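Local atomic coordinates of transcriptional regulator, LacI family (Lactobacillus brevis, PDB entry 3JY6), a protein that probably regulates transcription by binding DNA, as LacI-family repressors do, and has a core resembling periplasmic binding proteins. Residues A[7-11]-A[36-41]; A[28-33]-A[240-245]; A[86-90]-A[246-251]. One frame throughout, in Å; residues are numbered along the deposited sequence.

Interaction 1: residues A[7-11]-A[36-41]; sequences SKLIA and RGYIGV
Lys8 lays its side chain across the ring of Tyr38, beside two parallel strands. Its CB sits 3.9 Å from Tyr38 CD1 and equally close to the carbonyl O of Gly37. CD stays near that same oxygen, and a bend at chi3 (67°) turns the chain so that CE comes over the ring face, 4.1 Å from the Tyr38 centroid. NZ ends 4.9 Å from that centroid, still over the face, a long cation-pi contact, and 3.6 Å from Arg36 O. Gly37 closes a Schellman motif ending helix 20-34; at its positive phi a CB would jam against the preceding carbonyl O. A parallel ladder follows: Ile39 N donates to Lys8 O at 2.9 Å, Ile10 N to Ile39 O at 3.0 Å and Val41 N to Ile10 O at 2.9 Å. On one face of the sheet Leu9 CD2 touches Ile39 and Val41; there Val41 also packs on Val41 of the second subunit. On the other, Ile10 CG1 and CD1 come obliquely to Tyr38 CD1. The chemistry thus changes from an ammonium over a ring face, with carbonyl oxygens nearby that would probably favour its charge, to branched aliphatics within the buried sheet.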
# COMPACT_ATOMS: atom_id res chain seq x y z
N SER A 7 -25.62 -0.25 -13.52
CA SER A 7 -24.54 0.52 -12.88
C SER A 7 -23.17 0.19 -13.46
O SER A 7 -22.34 1.08 -13.63
CB SER A 7 -24.52 0.30 -11.36
OG SER A 7 -23.93 -0.95 -11.01
N LYS A 8 -22.94 -1.09 -13.74
CA LYS A 8 -21.67 -1.59 -14.29
C LYS A 8 -20.52 -1.40 -13.30
O LYS A 8 -19.34 -1.35 -13.67
CB LYS A 8 -21.34 -0.90 -15.63
CG LYS A 8 -22.54 -0.79 -16.57
CD LYS A 8 -22.13 -0.63 -18.03
CE LYS A 8 -21.46 -1.90 -18.54
NZ LYS A 8 -21.05 -1.82 -19.97
N LEU A 9 -20.89 -1.29 -12.02
CA LEU A 9 -19.93 -1.14 -10.94
C LEU A 9 -19.77 -2.49 -10.26
O LEU A 9 -20.75 -3.13 -9.89
CB LEU A 9 -20.44 -0.15 -9.89
CG LEU A 9 -20.50 1.34 -10.23
CD1 LEU A 9 -20.85 2.12 -8.96
CD2 LEU A 9 -19.16 1.77 -10.79
N ILE A 10 -18.52 -2.90 -10.10
CA ILE A 10 -18.20 -4.16 -9.44
C ILE A 10 -17.53 -3.82 -8.12
O ILE A 10 -16.53 -3.11 -8.08
CB ILE A 10 -17.23 -5.02 -10.29
CG1 ILE A 10 -17.87 -5.32 -11.64
CG2 ILE A 10 -16.89 -6.32 -9.55
CD1 ILE A 10 -19.22 -6.05 -11.54
N ALA A 11 -18.09 -4.32 -7.02
CA ALA A 11 -17.53 -4.06 -5.71
C ALA A 11 -16.39 -5.02 -5.42
O ALA A 11 -16.49 -6.21 -5.66
CB ALA A 11 -18.60 -4.19 -4.62
N ARG A 36 -14.31 -4.02 -20.73
CA ARG A 36 -15.72 -4.20 -21.03
C ARG A 36 -16.66 -3.15 -20.44
O ARG A 36 -17.86 -3.37 -20.32
CB ARG A 36 -16.17 -5.61 -20.61
CG ARG A 36 -15.39 -6.70 -21.32
CD ARG A 36 -16.05 -8.06 -21.17
NE ARG A 36 -15.21 -9.15 -21.68
CZ ARG A 36 -15.53 -10.44 -21.60
NH1 ARG A 36 -16.68 -10.79 -21.03
NH2 ARG A 36 -14.72 -11.37 -22.07
N GLY A 37 -16.11 -1.99 -20.07
CA GLY A 37 -16.94 -0.92 -19.54
C GLY A 37 -17.30 -1.02 -18.07
O GLY A 37 -18.04 -0.18 -17.55
N TYR A 38 -16.79 -2.03 -17.40
CA TYR A 38 -17.08 -2.20 -15.98
C TYR A 38 -16.04 -1.43 -15.16
O TYR A 38 -14.90 -1.21 -15.60
CB TYR A 38 -17.09 -3.69 -15.64
CG TYR A 38 -18.38 -4.37 -16.07
CD1 TYR A 38 -19.53 -4.31 -15.28
CD2 TYR A 38 -18.46 -5.04 -17.29
CE1 TYR A 38 -20.74 -4.89 -15.70
CE2 TYR A 38 -19.67 -5.61 -17.73
CZ TYR A 38 -20.80 -5.53 -16.92
OH TYR A 38 -22.01 -6.07 -17.34
N ILE A 39 -16.44 -1.00 -13.98
CA ILE A 39 -15.55 -0.24 -13.13
C ILE A 39 -15.41 -0.84 -11.75
O ILE A 39 -16.39 -0.99 -11.03
CB ILE A 39 -16.05 1.20 -13.00
CG1 ILE A 39 -16.12 1.83 -14.39
CG2 ILE A 39 -15.11 2.01 -12.10
CD1 ILE A 39 -16.72 3.18 -14.39
N GLY A 40 -14.17 -1.19 -11.39
CA GLY A 40 -13.92 -1.74 -10.07
C GLY A 40 -14.02 -0.64 -9.04
O GLY A 40 -13.59 0.49 -9.27
N VAL A 41 -14.61 -0.97 -7.90
CA VAL A 41 -14.77 -0.04 -6.80
C VAL A 41 -14.15 -0.73 -5.59
O VAL A 41 -14.52 -1.87 -5.27
CB VAL A 41 -16.27 0.21 -6.53
CG1 VAL A 41 -16.42 1.07 -5.30
CG2 VAL A 41 -16.94 0.87 -7.75

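Interaction 2: residues A[28-33]-A[240-245]; sequences GISSIL and GASSAE
The peptide carbonyl of Gly240 is covered on both faces: Ile29 CG1 comes to 3.1 Å from Gly240 O on one, while Ser243 OG and Ala244 N both donate to that oxygen from the opposite face of its plane. The serine bond, Ser243 OG to Gly240 O, measures 2.9 Å, and it depends on chi1 near 75°, which folds the hydroxyl back over its own helix and satisfies it in a buried place. The other flat group is the Glu245 carboxylate. A bend at chi2 (-76°) lays one face of it on Ile32, with Ile32 CG2 almost directly over Glu245 CD at 3.7 Å and Ile32 CD1, on the same side, 3.5 Å from Glu245 OE2; the two side chains cross at about a right angle.

Elsewhere the helices touch almost backbone to backbone. The axes of segments 28-33 and 240-245 approach to 7.0 Å at a crossing angle of -41°, and the CA atoms of Gly28 and Ala241 are 4.2 Å apart. Gly240 and Ala244, four residues apart, form a small-xxx-small pattern of the GxxxG type, and a weak CA-H...O contact from Ala241 CA to Gly28 O accompanies it. A CB on Gly28 would collide with Ala241 N, so glycine is the fitting residue there. Both helices lie on the same side of the six-stranded parallel sheet of this type I periplasmic-binding-protein-like fold: Ile29 rests on Val12 and Ile68, Ser243 on Val89 and Val91.

Ile32 also packs on Ala241 and Ala244. Its CG1 presses on Ala241 CB at 3.4 Å, tighter than usual for two carbons, and its CB meets Ala244 CB at 3.6 Å. The small alanine methyls suit axes so close together. Ala244 also receives Leu33, whose branched end continues the apolar layer toward Ile10.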
# COMPACT_ATOMS: atom_id res chain seq x y z
N GLY A 28 -5.28 -5.33 -10.72
CA GLY A 28 -5.49 -6.41 -11.67
C GLY A 28 -6.95 -6.46 -12.11
O GLY A 28 -7.26 -6.59 -13.29
N ILE A 29 -7.85 -6.34 -11.14
CA ILE A 29 -9.29 -6.36 -11.39
C ILE A 29 -9.73 -5.21 -12.29
O ILE A 29 -10.55 -5.40 -13.18
CB ILE A 29 -10.06 -6.27 -10.04
CG1 ILE A 29 -9.92 -7.59 -9.28
CG2 ILE A 29 -11.54 -5.93 -10.29
CD1 ILE A 29 -10.36 -7.48 -7.85
N SER A 30 -9.17 -4.03 -12.04
CA SER A 30 -9.51 -2.84 -12.80
C SER A 30 -9.07 -2.88 -14.25
O SER A 30 -9.80 -2.40 -15.11
CB SER A 30 -8.95 -1.59 -12.12
OG SER A 30 -9.63 -1.36 -10.90
N SER A 31 -7.90 -3.44 -14.54
CA SER A 31 -7.43 -3.49 -15.92
C SER A 31 -8.26 -4.47 -16.77
O SER A 31 -8.43 -4.25 -17.97
CB SER A 31 -5.96 -3.89 -16.00
OG SER A 31 -5.79 -5.27 -15.79
N ILE A 32 -8.76 -5.54 -16.17
CA ILE A 32 -9.58 -6.49 -16.92
C ILE A 32 -11.00 -5.96 -17.08
O ILE A 32 -11.56 -5.97 -18.18
CB ILE A 32 -9.62 -7.89 -16.25
CG1 ILE A 32 -8.24 -8.54 -16.30
CG2 ILE A 32 -10.63 -8.81 -16.97
CD1 ILE A 32 -7.67 -8.70 -17.71
N LEU A 33 -11.59 -5.48 -15.98
CA LEU A 33 -12.96 -4.96 -16.03
C LEU A 33 -13.14 -3.79 -17.00
O LEU A 33 -14.22 -3.60 -17.56
CB LEU A 33 -13.42 -4.53 -14.64
CG LEU A 33 -13.69 -5.58 -13.55
CD1 LEU A 33 -14.26 -4.86 -12.32
CD2 LEU A 33 -14.67 -6.64 -14.06
N GLY A 240 -5.84 -10.94 -9.27
CA GLY A 240 -6.91 -9.96 -9.40
C GLY A 240 -7.49 -9.93 -10.81
O GLY A 240 -8.70 -9.82 -11.00
N ALA A 241 -6.62 -10.02 -11.81
CA ALA A 241 -7.08 -10.03 -13.20
C ALA A 241 -7.82 -11.33 -13.54
O ALA A 241 -8.78 -11.34 -14.32
CB ALA A 241 -5.88 -9.82 -14.18
N SER A 242 -7.39 -12.44 -12.95
CA SER A 242 -8.02 -13.71 -13.20
C SER A 242 -9.41 -13.72 -12.57
O SER A 242 -10.36 -14.27 -13.15
CB SER A 242 -7.18 -14.86 -12.63
OG SER A 242 -5.89 -14.81 -13.19
N SER A 243 -9.52 -13.13 -11.40
CA SER A 243 -10.81 -13.09 -10.72
C SER A 243 -11.77 -12.18 -11.48
O SER A 243 -12.99 -12.40 -11.46
CB SER A 243 -10.68 -12.63 -9.27
OG SER A 243 -10.46 -11.24 -9.15
N ALA A 244 -11.21 -11.16 -12.16
CA ALA A 244 -12.03 -10.25 -12.95
C ALA A 244 -12.48 -10.95 -14.24
O ALA A 244 -13.57 -10.69 -14.75
CB ALA A 244 -11.27 -8.98 -13.29
N GLU A 245 -11.64 -11.83 -14.77
CA GLU A 245 -12.00 -12.57 -15.98
C GLU A 245 -13.19 -13.49 -15.69
O GLU A 245 -14.10 -13.64 -16.50
CB GLU A 245 -10.81 -13.40 -16.49
CG GLU A 245 -9.69 -12.58 -17.13
CD GLU A 245 -10.04 -12.11 -18.54
OE1 GLU A 245 -11.20 -12.31 -18.96
OE2 GLU A 245 -9.16 -11.54 -19.23

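Interaction 3: residues A[86-90]-A[246-251]; sequences MPVVS and IMLRQL
The amide of Gln250 reaches over to the strand, where NE2 donates to Val88 O at 3.1 Å in a nearly straight bond (170° at the hydrogen). Val88 O lies nearly in the plane of the Gln250 amide, but the donor stands well above the plane of the Val88 carbonyl, 48° out of it. With CG anti to the carbonyl carbon (chi1 -59°) and the chain extended beyond it, the amide can span the gap between helix and strand. Its other end sits among carbons: OE1 of Gln250 is 3.1 Å from Val89 CG2 and is buried with no polar partner in the model.

Strand 88-91 belongs to the parallel sheet of a Rossmann-like alpha/beta layer, and the 246-251 segment runs nearly antiparallel along the strand, over one face of the sheet. Val89 points at the helix, its CG2 meeting Ile246 CG2 at 3.7 Å; beta-branched valine suits both strand and apolar interface. Just ahead of the strand, Pro87 offers a rigid ring: its CG is 3.4 Å from Met247 CE, a tight pair, and its CB backs the Gln250 side chain. The flexible thioether of Met247, bent at chi2, fits between this proline and Ile10 of strand 9-14. A leucine in place of Gln250 would probably leave Val88 O without this donor and weaken the tie between helix and strand. Leu251 CD2 adds a looser touch on Pro87 CG.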
# COMPACT_ATOMS: atom_id res chain seq x y z
N MET A 86 -26.28 -10.67 -6.86
CA MET A 86 -25.19 -10.46 -7.79
C MET A 86 -24.16 -11.57 -7.77
O MET A 86 -23.95 -12.22 -6.74
CB MET A 86 -24.49 -9.12 -7.48
CG MET A 86 -23.67 -9.10 -6.19
SD MET A 86 -23.01 -7.46 -5.71
CE MET A 86 -24.53 -6.66 -5.08
N PRO A 87 -23.51 -11.83 -8.91
CA PRO A 87 -22.49 -12.87 -8.97
C PRO A 87 -21.35 -12.55 -8.01
O PRO A 87 -21.06 -11.38 -7.73
CB PRO A 87 -22.06 -12.87 -10.43
CG PRO A 87 -22.35 -11.45 -10.89
CD PRO A 87 -23.68 -11.17 -10.22
N VAL A 88 -20.70 -13.59 -7.50
CA VAL A 88 -19.60 -13.43 -6.55
C VAL A 88 -18.40 -14.28 -6.93
O VAL A 88 -18.56 -15.39 -7.45
CB VAL A 88 -20.03 -13.87 -5.12
CG1 VAL A 88 -18.90 -13.65 -4.12
CG2 VAL A 88 -21.30 -13.11 -4.68
N VAL A 89 -17.21 -13.76 -6.68
CA VAL A 89 -15.97 -14.50 -6.92
C VAL A 89 -15.11 -14.21 -5.70
O VAL A 89 -15.00 -13.07 -5.28
CB VAL A 89 -15.20 -14.05 -8.19
CG1 VAL A 89 -13.89 -14.82 -8.31
CG2 VAL A 89 -16.01 -14.31 -9.43
N SER A 90 -14.52 -15.25 -5.12
CA SER A 90 -13.66 -15.07 -3.95
C SER A 90 -12.19 -15.22 -4.35
O SER A 90 -11.85 -15.92 -5.31
CB SER A 90 -14.03 -16.10 -2.87
OG SER A 90 -13.67 -15.63 -1.59
N ILE A 246 -13.18 -14.09 -14.50
CA ILE A 246 -14.26 -14.97 -14.10
C ILE A 246 -15.54 -14.15 -13.93
O ILE A 246 -16.61 -14.54 -14.38
CB ILE A 246 -13.90 -15.70 -12.77
CG1 ILE A 246 -12.72 -16.65 -13.00
CG2 ILE A 246 -15.11 -16.45 -12.26
CD1 ILE A 246 -12.22 -17.33 -11.73
N MET A 247 -15.42 -12.99 -13.29
CA MET A 247 -16.57 -12.12 -13.07
C MET A 247 -17.23 -11.75 -14.39
O MET A 247 -18.45 -11.84 -14.53
CB MET A 247 -16.14 -10.86 -12.31
CG MET A 247 -17.24 -9.78 -12.10
SD MET A 247 -18.68 -10.36 -11.19
CE MET A 247 -19.75 -9.31 -11.46
N LEU A 248 -16.43 -11.33 -15.36
CA LEU A 248 -16.98 -10.96 -16.65
C LEU A 248 -17.72 -12.14 -17.29
O LEU A 248 -18.67 -11.94 -18.04
CB LEU A 248 -15.86 -10.48 -17.58
CG LEU A 248 -15.17 -9.18 -17.15
CD1 LEU A 248 -14.10 -8.82 -18.17
CD2 LEU A 248 -16.20 -8.06 -17.05
N ARG A 249 -17.28 -13.36 -17.00
CA ARG A 249 -17.93 -14.54 -17.54
C ARG A 249 -19.29 -14.71 -16.88
O ARG A 249 -20.25 -15.12 -17.52
CB ARG A 249 -17.06 -15.79 -17.33
CG ARG A 249 -15.92 -15.93 -18.32
CD ARG A 249 -14.97 -17.03 -17.91
NE ARG A 249 -15.63 -18.34 -17.80
CZ ARG A 249 -15.11 -19.37 -17.15
NH1 ARG A 249 -13.93 -19.24 -16.54
NH2 ARG A 249 -15.75 -20.53 -17.09
N GLN A 250 -19.37 -14.39 -15.59
CA GLN A 250 -20.64 -14.51 -14.88
C GLN A 250 -21.59 -13.39 -15.36
O GLN A 250 -22.78 -13.62 -15.54
CB GLN A 250 -20.44 -14.39 -13.35
CG GLN A 250 -19.52 -15.45 -12.71
CD GLN A 250 -19.19 -15.13 -11.24
OE1 GLN A 250 -18.74 -14.04 -10.92
NE2 GLN A 250 -19.44 -16.08 -10.35
N LEU A 251 -21.03 -12.19 -15.57
CA LEU A 251 -21.81 -11.04 -16.03
C LEU A 251 -22.35 -11.24 -17.44
O LEU A 251 -23.35 -10.64 -17.83
CB LEU A 251 -20.95 -9.77 -16.01
CG LEU A 251 -20.60 -9.21 -14.63
CD1 LEU A 251 -19.54 -8.12 -14.76
CD2 LEU A 251 -21.87 -8.66 -13.98

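From the N terminus, segment 7-11 opens the sheet and interaction 1 closes the first loop by bringing back 36-41, the strand that follows helix 20-34, in a beta-alpha-beta unit. Within that loop lies 28-33, whose partner 240-245 is far downstream, so interaction 2 crosses interaction 1. Interaction 3 opens after interaction 1 has closed and likewise crosses interaction 2, pairing 86-90 with the end of helix 236-251. Interactions 2 and 3 close long loops, of about 206 and 155 residues, when the chain returns as that helix. It thus bridges helix 20-34 and strand 88-91, and Met247, Leu248 and Leu251 also meet Ile10 and Tyr38. Leu33 packs on Ile10 and also touches Leu248.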